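Local coordinates for bifunctional enzyme IspD/IspF (Campylobacter jejuni, PDB 1W55), which catalyses two steps of isoprenoid precursor biosynthesis, coupling CTP to methylerythritol phosphate and later cyclising the phosphorylated product to methylerythritol cyclodiphosphate, at residues Leu249-Thr254 / Ala280-Leu285; Gly259-Gly264 / Ile296-Ile301; Ser323-Thr328 / Phe334-Lys339. One frame throughout, in Å; residues are numbered along the deposited sequence.

In the fold
All three contacts lie in the C-terminal synthase (IspF) region. Contacts 1 and 2 interleave along the chain, their centres about 16 Å apart: both use helix 248-260, which meets the start of helix 282-295 in contact 1 and the residues leading from that helix into strand 298-308 in contact 2. Contact 3 follows, within the unit of strand 298-308, helix 318-329 and strand 336-341, its centre about 13 Å from that of contact 1 and about 18 Å from that of contact 2. Met283 and Leu253 touch Ile325, so three helices pack together over one mixed sheet. Contact 1 lies toward the metal site, contact 2 toward the cytidylyltransferase region.

Contact 1. Residues Leu249-Thr254 / Ala280-Leu285; sequences LAHSLT and ANSMEL
Ala250 and His251 meet Ser282 and Met283 where helix 248-260 packs against the first turn of helix 282-295, a helix pair of the IspF domain. The tight part is built from short groups. The CA atoms of Ala250 and Ser282 are 6.1 Å apart, and the Ala250 methyl CB lies 3.9 Å from both Ser282 CB and Met283 SD. Met283 starts out pointing away from helix 248-260, but bends at chi2 and chi3 (-83°) bring its sulfur back to that methyl. Asn281, at the N-cap position, accepts from Met283 N through OD1 and so ties down the turn that presents both side chains.

Beside this apolar patch, His251 NE2 donates to Ser282 OG over 2.5 Å. The bond is short and bent, with an N-H...O angle of 132°, and the hydroxyl lies 30° out of the ring plane, so its exact length deserves caution. Ser282 OG also bonds with Asp245 OD1, while His251 ND1 pairs with His219 NE2. The two partners would limit the imidazole's rotation, if the short NE2 bond is real. His251, His219 and Asp217 are metal-binding residues by similarity, consistent with Ser282 lying in the second shell of that site; the bound magnesium is about 6 Å from the His251 side chain.

The loose side runs toward Thr254 and Leu285, where direct touch gives way to one water. It donates to Thr254 OG1 at 2.9 Å and to Ser282 O at 2.8 Å, and sits at the edge of the His251 ring, in its plane. Thr254 and Leu285 are both buried, so the water lies at a buried part of the contact. Thr254 OG1 itself donates to Ala250 O at 2.7 Å, reaching that carbonyl from the face opposite to Thr254 N.

Contact 2. Residues Gly259-Gly264 / Ile296-Ile301; sequences GAAGLG and IGFELI
Ile296 meets Ala261 and Leu263 where two helix ends of the IspF domain come together: residues 259-264 leave helix 248-260, and residues 296-301 carry the chain from helix 282-295 into strand 298-308. Both helices end in Schellman motifs, with Gly262 and Gly297 at positive phi.

From CB, the Ile296 side chain already heads for residues 259-264. CG1 takes the position between backbone N and carbonyl carbon (chi1 58°), and the extended chi2 of 163° then thrusts CD1 forward, so that this one methyl does the touching. Ile296 CD1 lies 3.7 Å from Ala261 O and 4.2 Å from Ala261 CB. Leu263 approaches it tip to tip, and both of its methyls abut the same target: Leu263 CD1 is 3.8 Å and Leu263 CD2 3.9 Å from Ile296 CD1. The Ala261 methyl has a second neighbour in the Phe298 ring, met obliquely, with Ala261 CB 4.1 Å from Phe298 CD1. That ring is held in turn by Phe211, edge-to-face, and by Tyr365, while Val293 packs against Ala261, Leu263 and Phe298.

Ile296 also touches Phe25 of the cytidylyltransferase region, which places this corner at the junction of the two enzymes. Gly264 N, at the other end, bonds to Asn337 OD1 of a neighbouring subunit.

Every close approach between the two segments involves a methyl or an aromatic carbon. They are therefore joined by dispersion and fit of shape, while hydrogen bonds such as those of Gly264 N and of the strand backbone go to other partners.

Contact 3. Residues Ser323-Thr328 / Phe334-Lys339; sequences SNIAHT and FRINVK
In the beta-alpha-beta unit of strand 298-308, helix 318-329 and strand 336-341, Ile325 on the helix packs against Ile336 and Val338 on the returning strand. The two strands are parallel neighbours in the sheet, and the helix covers the face between them. The axes of the short segments 323-328 and 336-339 approach to 8.6 Å at an angle of 145°, a spacing filled by aliphatic branches.

Ile325 supplies two of these branches. With CG1 anti to the carbonyl carbon and chi2 extended at 161°, Ile325 CD1 reaches the strand, 3.8 Å from Ile336 CG2 and 4.2 Å from Val338 CG2. Ile325 CG2 meets the same Ile336 CG2, also at 3.8 Å, so that methyl rests against both branches of Ile325. Ile336 is folded more tightly: its bent chi2 of -63° carries Ile336 CD1 round to Ile325 CG2 at 3.9 Å, and the side chains cross obliquely. Ile303 and Ile305 of strand 298-308 and Met283 of helix 282-295 extend this core around Ile325.

The other face of the strand is polar. Asn337 points away from the helix and joins Asp304 OD1 through ND2. Arg335, just before the strand, forms a salt bridge with Glu209 of a neighbouring subunit, and its NH1 also bonds to Ile301 O of its own chain.

On the helix side, the contact is completed at its upstream end on the strand. The residue after Ile325, Ala326, puts its CB 4.2 Å from Ile336 CG1.

Contact 1. Residues Leu249-Thr254 / Ala280-Leu285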
loop_
_atom_site.group_PDB
_atom_site.type_symbol
_atom_site.label_atom_id
_atom_site.label_comp_id
_atom_site.label_asym_id
_atom_site.label_seq_id
_atom_site.Cartn_x
_atom_site.Cartn_y
_atom_site.Cartn_z
ATOM N N LEU A 249 25.757 -38.958 -16.864
ATOM C CA LEU A 249 24.617 -38.122 -16.520
ATOM C C LEU A 249 24.954 -37.202 -15.334
ATOM O O LEU A 249 24.844 -35.980 -15.437
ATOM C CB LEU A 249 23.357 -38.965 -16.269
ATOM C CG LEU A 249 22.068 -38.147 -16.110
ATOM C CD1 LEU A 249 20.826 -38.989 -16.441
ATOM C CD2 LEU A 249 21.957 -37.535 -14.710
ATOM N N ALA A 250 25.367 -37.792 -14.216
ATOM C CA ALA A 250 25.688 -37.018 -13.021
ATOM C C ALA A 250 26.755 -35.966 -13.340
ATOM O O ALA A 250 26.695 -34.845 -12.848
ATOM C CB ALA A 250 26.154 -37.946 -11.885
ATOM N N HIS A 251 27.712 -36.328 -14.187
ATOM C CA HIS A 251 28.807 -35.440 -14.540
ATOM C C HIS A 251 28.326 -34.267 -15.387
ATOM O O HIS A 251 28.747 -33.131 -15.158
ATOM C CB HIS A 251 29.923 -36.225 -15.243
ATOM C CG HIS A 251 30.509 -37.304 -14.386
ATOM N ND1 HIS A 251 31.143 -38.412 -14.905
ATOM C CD2 HIS A 251 30.527 -37.455 -13.040
ATOM C CE1 HIS A 251 31.534 -39.196 -13.917
ATOM N NE2 HIS A 251 31.178 -38.634 -12.775
ATOM N N SER A 252 27.426 -34.544 -16.333
ATOM C CA SER A 252 26.864 -33.493 -17.176
ATOM C C SER A 252 26.036 -32.543 -16.325
ATOM O O SER A 252 26.128 -31.326 -16.468
ATOM C CB SER A 252 26.003 -34.094 -18.289
ATOM O OG SER A 252 25.330 -33.078 -19.014
ATOM N N LEU A 253 25.235 -33.106 -15.428
ATOM C CA LEU A 253 24.376 -32.309 -14.574
ATOM C C LEU A 253 25.185 -31.412 -13.610
ATOM O O LEU A 253 24.846 -30.249 -13.400
ATOM C CB LEU A 253 23.421 -33.212 -13.807
ATOM C CG LEU A 253 22.476 -32.520 -12.843
ATOM C CD1 LEU A 253 21.674 -31.385 -13.543
ATOM C CD2 LEU A 253 21.565 -33.572 -12.202
ATOM N N THR A 254 26.248 -31.963 -13.037
ATOM C CA THR A 254 27.175 -31.186 -12.218
ATOM C C THR A 254 27.684 -29.956 -12.982
ATOM O O THR A 254 27.696 -28.853 -12.451
ATOM C CB THR A 254 28.349 -32.085 -11.807
ATOM O OG1 THR A 254 27.859 -33.223 -11.045
ATOM C CG2 THR A 254 29.280 -31.335 -10.870
ATOM N N ALA A 280 35.137 -42.489 -6.306
ATOM C CA ALA A 280 34.071 -41.554 -5.943
ATOM C C ALA A 280 32.663 -42.027 -6.345
ATOM O O ALA A 280 32.473 -42.708 -7.353
ATOM C CB ALA A 280 34.359 -40.170 -6.522
ATOM N N ASN A 281 31.691 -41.684 -5.512
ATOM C CA ASN A 281 30.286 -41.759 -5.872
ATOM C C ASN A 281 29.909 -40.430 -6.542
ATOM O O ASN A 281 29.853 -39.396 -5.870
ATOM C CB ASN A 281 29.455 -42.006 -4.610
ATOM C CG ASN A 281 27.964 -42.124 -4.887
ATOM O OD1 ASN A 281 27.452 -41.605 -5.879
ATOM N ND2 ASN A 281 27.255 -42.800 -3.990
ATOM N N SER A 282 29.683 -40.464 -7.861
ATOM C CA SER A 282 29.355 -39.265 -8.676
ATOM C C SER A 282 28.147 -38.453 -8.210
ATOM O O SER A 282 28.109 -37.242 -8.386
ATOM C CB SER A 282 29.124 -39.670 -10.126
ATOM O OG SER A 282 30.356 -39.914 -10.775
ATOM N N MET A 283 27.169 -39.131 -7.622
ATOM C CA MET A 283 25.990 -38.485 -7.069
ATOM C C MET A 283 26.345 -37.691 -5.803
ATOM O O MET A 283 25.717 -36.667 -5.513
ATOM C CB MET A 283 24.894 -39.522 -6.767
ATOM C CG MET A 283 24.242 -40.122 -8.016
ATOM S SD MET A 283 23.569 -38.858 -9.156
ATOM C CE MET A 283 21.940 -38.520 -8.424
ATOM N N GLU A 284 27.346 -38.168 -5.063
ATOM C CA GLU A 284 27.865 -37.438 -3.905
ATOM C C GLU A 284 28.652 -36.220 -4.370
ATOM O O GLU A 284 28.559 -35.153 -3.758
ATOM C CB GLU A 284 28.724 -38.354 -3.009
ATOM C CG GLU A 284 29.371 -37.675 -1.796
ATOM C CD GLU A 284 28.372 -37.098 -0.787
ATOM O OE1 GLU A 284 27.266 -37.667 -0.604
ATOM O OE2 GLU A 284 28.701 -36.063 -0.165
ATOM N N LEU A 285 29.400 -36.383 -5.465
ATOM C CA LEU A 285 30.125 -35.280 -6.090
ATOM C C LEU A 285 29.150 -34.215 -6.576
ATOM O O LEU A 285 29.387 -33.025 -6.386
ATOM C CB LEU A 285 30.981 -35.774 -7.263
ATOM C CG LEU A 285 32.123 -36.762 -6.993
ATOM C CD1 LEU A 285 32.907 -37.023 -8.271
ATOM C CD2 LEU A 285 33.054 -36.273 -5.892
HETATM O O HOH W 1 29.085 -35.784 -10.568
#

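Contact 2. Residues Gly259-Gly264 / Ile296-Ile301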
loop_
_atom_site.group_PDB
_atom_site.type_symbol
_atom_site.label_atom_id
_atom_site.label_comp_id
_atom_site.label_asym_id
_atom_site.label_seq_id
_atom_site.Cartn_x
_atom_site.Cartn_y
_atom_site.Cartn_z
ATOM N N GLY A 259 27.798 -24.273 -13.818
ATOM C CA GLY A 259 27.813 -23.294 -14.893
ATOM C C GLY A 259 26.833 -22.168 -14.659
ATOM O O GLY A 259 27.176 -21.003 -14.845
ATOM N N ALA A 260 25.618 -22.513 -14.217
ATOM C CA ALA A 260 24.588 -21.517 -13.940
ATOM C C ALA A 260 25.001 -20.591 -12.792
ATOM O O ALA A 260 24.616 -19.426 -12.762
ATOM C CB ALA A 260 23.239 -22.201 -13.644
ATOM N N ALA A 261 25.811 -21.117 -11.875
ATOM C CA ALA A 261 26.282 -20.374 -10.706
ATOM C C ALA A 261 27.592 -19.643 -10.954
ATOM O O ALA A 261 28.095 -18.969 -10.067
ATOM C CB ALA A 261 26.430 -21.326 -9.500
ATOM N N GLY A 262 28.154 -19.799 -12.149
ATOM C CA GLY A 262 29.420 -19.180 -12.489
ATOM C C GLY A 262 30.625 -19.804 -11.799
ATOM O O GLY A 262 31.629 -19.133 -11.612
ATOM N N LEU A 263 30.548 -21.095 -11.475
ATOM C CA LEU A 263 31.558 -21.759 -10.650
ATOM C C LEU A 263 32.463 -22.731 -11.407
ATOM O O LEU A 263 33.013 -23.665 -10.811
ATOM C CB LEU A 263 30.871 -22.492 -9.494
ATOM C CG LEU A 263 30.926 -21.973 -8.046
ATOM C CD1 LEU A 263 31.091 -20.465 -7.947
ATOM C CD2 LEU A 263 29.699 -22.466 -7.224
ATOM N N GLY A 264 32.629 -22.515 -12.709
ATOM C CA GLY A 264 33.572 -23.296 -13.490
ATOM C C GLY A 264 32.959 -24.562 -14.068
ATOM O O GLY A 264 31.849 -24.535 -14.614
ATOM N N ILE A 296 26.754 -19.710 -2.108
ATOM C CA ILE A 296 26.743 -18.375 -2.716
ATOM C C ILE A 296 25.341 -17.836 -3.062
ATOM O O ILE A 296 25.214 -16.849 -3.778
ATOM C CB ILE A 296 27.718 -18.277 -3.908
ATOM C CG1 ILE A 296 27.387 -19.312 -4.994
ATOM C CG2 ILE A 296 29.176 -18.428 -3.431
ATOM C CD1 ILE A 296 28.037 -18.997 -6.329
ATOM N N GLY A 297 24.294 -18.453 -2.526
ATOM C CA GLY A 297 22.985 -17.824 -2.544
ATOM C C GLY A 297 21.995 -18.242 -3.619
ATOM O O GLY A 297 20.968 -17.573 -3.812
ATOM N N PHE A 298 22.278 -19.350 -4.293
ATOM C CA PHE A 298 21.446 -19.822 -5.389
ATOM C C PHE A 298 20.616 -21.038 -4.991
ATOM O O PHE A 298 20.947 -21.744 -4.033
ATOM C CB PHE A 298 22.324 -20.198 -6.579
ATOM C CG PHE A 298 22.821 -19.024 -7.362
ATOM C CD1 PHE A 298 24.160 -18.646 -7.300
ATOM C CD2 PHE A 298 21.953 -18.293 -8.157
ATOM C CE1 PHE A 298 24.607 -17.566 -8.030
ATOM C CE2 PHE A 298 22.397 -17.218 -8.894
ATOM C CZ PHE A 298 23.712 -16.845 -8.837
ATOM N N GLU A 299 19.568 -21.296 -5.768
ATOM C CA GLU A 299 18.655 -22.400 -5.531
ATOM C C GLU A 299 18.131 -22.888 -6.890
ATOM O O GLU A 299 17.832 -22.077 -7.768
ATOM C CB GLU A 299 17.499 -21.889 -4.667
ATOM C CG GLU A 299 16.475 -22.927 -4.271
ATOM C CD GLU A 299 15.410 -22.370 -3.335
ATOM O OE1 GLU A 299 15.483 -21.162 -2.978
ATOM O OE2 GLU A 299 14.492 -23.144 -2.972
ATOM N N LEU A 300 18.019 -24.204 -7.053
ATOM C CA LEU A 300 17.520 -24.787 -8.288
ATOM C C LEU A 300 16.014 -24.596 -8.478
ATOM O O LEU A 300 15.239 -24.729 -7.538
ATOM C CB LEU A 300 17.872 -26.279 -8.364
ATOM C CG LEU A 300 19.274 -26.647 -8.880
ATOM C CD1 LEU A 300 19.622 -28.076 -8.484
ATOM C CD2 LEU A 300 19.399 -26.477 -10.394
ATOM N N ILE A 301 15.611 -24.288 -9.705
ATOM C CA ILE A 301 14.196 -24.293 -10.046
ATOM C C ILE A 301 13.870 -25.618 -10.702
ATOM O O ILE A 301 12.917 -26.287 -10.301
ATOM C CB ILE A 301 13.807 -23.108 -10.976
ATOM C CG1 ILE A 301 13.846 -21.781 -10.202
ATOM C CG2 ILE A 301 12.426 -23.342 -11.583
ATOM C CD1 ILE A 301 13.668 -20.552 -11.082
#

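Contact 3. Residues Ser323-Thr328 / Phe334-Lys339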
loop_
_atom_site.group_PDB
_atom_site.type_symbol
_atom_site.label_atom_id
_atom_site.label_comp_id
_atom_site.label_asym_id
_atom_site.label_seq_id
_atom_site.Cartn_x
_atom_site.Cartn_y
_atom_site.Cartn_z
ATOM N N SER A 323 13.935 -39.526 -9.511
ATOM C CA SER A 323 13.704 -39.613 -8.074
ATOM C C SER A 323 15.019 -39.627 -7.278
ATOM O O SER A 323 15.121 -39.002 -6.215
ATOM C CB SER A 323 12.808 -40.826 -7.741
ATOM O OG SER A 323 12.890 -41.148 -6.361
ATOM N N ASN A 324 16.024 -40.329 -7.789
ATOM C CA ASN A 324 17.351 -40.323 -7.159
ATOM C C ASN A 324 18.064 -38.952 -7.212
ATOM O O ASN A 324 18.692 -38.538 -6.232
ATOM C CB ASN A 324 18.235 -41.422 -7.758
ATOM C CG ASN A 324 19.360 -41.860 -6.810
ATOM O OD1 ASN A 324 19.167 -41.972 -5.592
ATOM N ND2 ASN A 324 20.538 -42.097 -7.367
ATOM N N ILE A 325 17.959 -38.253 -8.346
ATOM C CA ILE A 325 18.428 -36.863 -8.446
ATOM C C ILE A 325 17.717 -35.969 -7.439
ATOM O O ILE A 325 18.352 -35.140 -6.798
ATOM C CB ILE A 325 18.245 -36.272 -9.888
ATOM C CG1 ILE A 325 19.163 -36.964 -10.898
ATOM C CG2 ILE A 325 18.503 -34.743 -9.891
ATOM C CD1 ILE A 325 18.719 -36.772 -12.383
ATOM N N ALA A 326 16.397 -36.124 -7.314
ATOM C CA ALA A 326 15.620 -35.327 -6.356
ATOM C C ALA A 326 16.099 -35.539 -4.920
ATOM O O ALA A 326 16.225 -34.579 -4.163
ATOM C CB ALA A 326 14.102 -35.638 -6.469
ATOM N N HIS A 327 16.332 -36.800 -4.554
ATOM C CA HIS A 327 16.734 -37.176 -3.195
ATOM C C HIS A 327 18.137 -36.653 -2.872
ATOM O O HIS A 327 18.348 -36.060 -1.823
ATOM C CB HIS A 327 16.650 -38.705 -3.012
ATOM C CG HIS A 327 17.220 -39.195 -1.714
ATOM N ND1 HIS A 327 18.491 -39.722 -1.610
ATOM C CD2 HIS A 327 16.692 -39.232 -0.464
ATOM C CE1 HIS A 327 18.721 -40.063 -0.352
ATOM N NE2 HIS A 327 17.647 -39.777 0.363
ATOM N N THR A 328 19.073 -36.870 -3.796
ATOM C CA THR A 328 20.435 -36.341 -3.708
ATOM C C THR A 328 20.467 -34.815 -3.508
ATOM O O THR A 328 21.258 -34.300 -2.714
ATOM C CB THR A 328 21.199 -36.696 -5.014
ATOM O OG1 THR A 328 21.400 -38.111 -5.094
ATOM C CG2 THR A 328 22.627 -36.092 -5.039
ATOM N N PHE A 334 9.021 -33.350 -9.023
ATOM C CA PHE A 334 8.457 -32.781 -10.247
ATOM C C PHE A 334 9.403 -31.825 -10.992
ATOM O O PHE A 334 9.191 -31.546 -12.166
ATOM C CB PHE A 334 7.113 -32.094 -9.978
ATOM C CG PHE A 334 7.229 -30.730 -9.334
ATOM C CD1 PHE A 334 7.265 -29.576 -10.116
ATOM C CD2 PHE A 334 7.245 -30.597 -7.947
ATOM C CE1 PHE A 334 7.349 -28.306 -9.522
ATOM C CE2 PHE A 334 7.324 -29.347 -7.347
ATOM C CZ PHE A 334 7.380 -28.195 -8.135
ATOM N N ARG A 335 10.424 -31.332 -10.295
ATOM C CA ARG A 335 11.389 -30.389 -10.860
ATOM C C ARG A 335 12.487 -31.044 -11.709
ATOM O O ARG A 335 13.355 -30.340 -12.209
ATOM C CB ARG A 335 12.054 -29.585 -9.739
ATOM C CG ARG A 335 11.113 -28.672 -9.012
ATOM C CD ARG A 335 11.717 -28.009 -7.799
ATOM N NE ARG A 335 10.714 -27.152 -7.169
ATOM C CZ ARG A 335 10.286 -25.988 -7.662
ATOM N NH1 ARG A 335 10.790 -25.486 -8.801
ATOM N NH2 ARG A 335 9.355 -25.311 -6.999
ATOM N N ILE A 336 12.454 -32.376 -11.841
ATOM C CA ILE A 336 13.494 -33.142 -12.542
ATOM C C ILE A 336 12.880 -33.899 -13.708
ATOM O O ILE A 336 11.859 -34.579 -13.541
ATOM C CB ILE A 336 14.172 -34.213 -11.607
ATOM C CG1 ILE A 336 14.361 -33.716 -10.161
ATOM C CG2 ILE A 336 15.457 -34.745 -12.240
ATOM C CD1 ILE A 336 15.261 -32.537 -9.994
ATOM N N ASN A 337 13.531 -33.832 -14.864
ATOM C CA ASN A 337 13.076 -34.565 -16.040
ATOM C C ASN A 337 14.242 -35.162 -16.822
ATOM O O ASN A 337 15.219 -34.472 -17.125
ATOM C CB ASN A 337 12.243 -33.663 -16.949
ATOM C CG ASN A 337 11.434 -34.454 -17.972
ATOM O OD1 ASN A 337 10.391 -35.033 -17.648
ATOM N ND2 ASN A 337 11.907 -34.473 -19.212
ATOM N N VAL A 338 14.134 -36.442 -17.159
ATOM C CA VAL A 338 15.180 -37.121 -17.916
ATOM C C VAL A 338 14.596 -37.672 -19.202
ATOM O O VAL A 338 13.615 -38.421 -19.167
ATOM C CB VAL A 338 15.843 -38.253 -17.086
ATOM C CG1 VAL A 338 16.887 -39.011 -17.919
ATOM C CG2 VAL A 338 16.486 -37.682 -15.815
ATOM N N LYS A 339 15.197 -37.300 -20.329
ATOM C CA LYS A 339 14.752 -37.740 -21.646
ATOM C C LYS A 339 15.862 -38.529 -22.309
ATOM O O LYS A 339 17.000 -38.515 -21.843
ATOM C CB LYS A 339 14.385 -36.527 -22.526
ATOM C CG LYS A 339 13.500 -35.490 -21.829
ATOM C CD LYS A 339 13.017 -34.408 -22.800
ATOM C CE LYS A 339 14.165 -33.538 -23.319
ATOM N NZ LYS A 339 15.072 -33.040 -22.231
#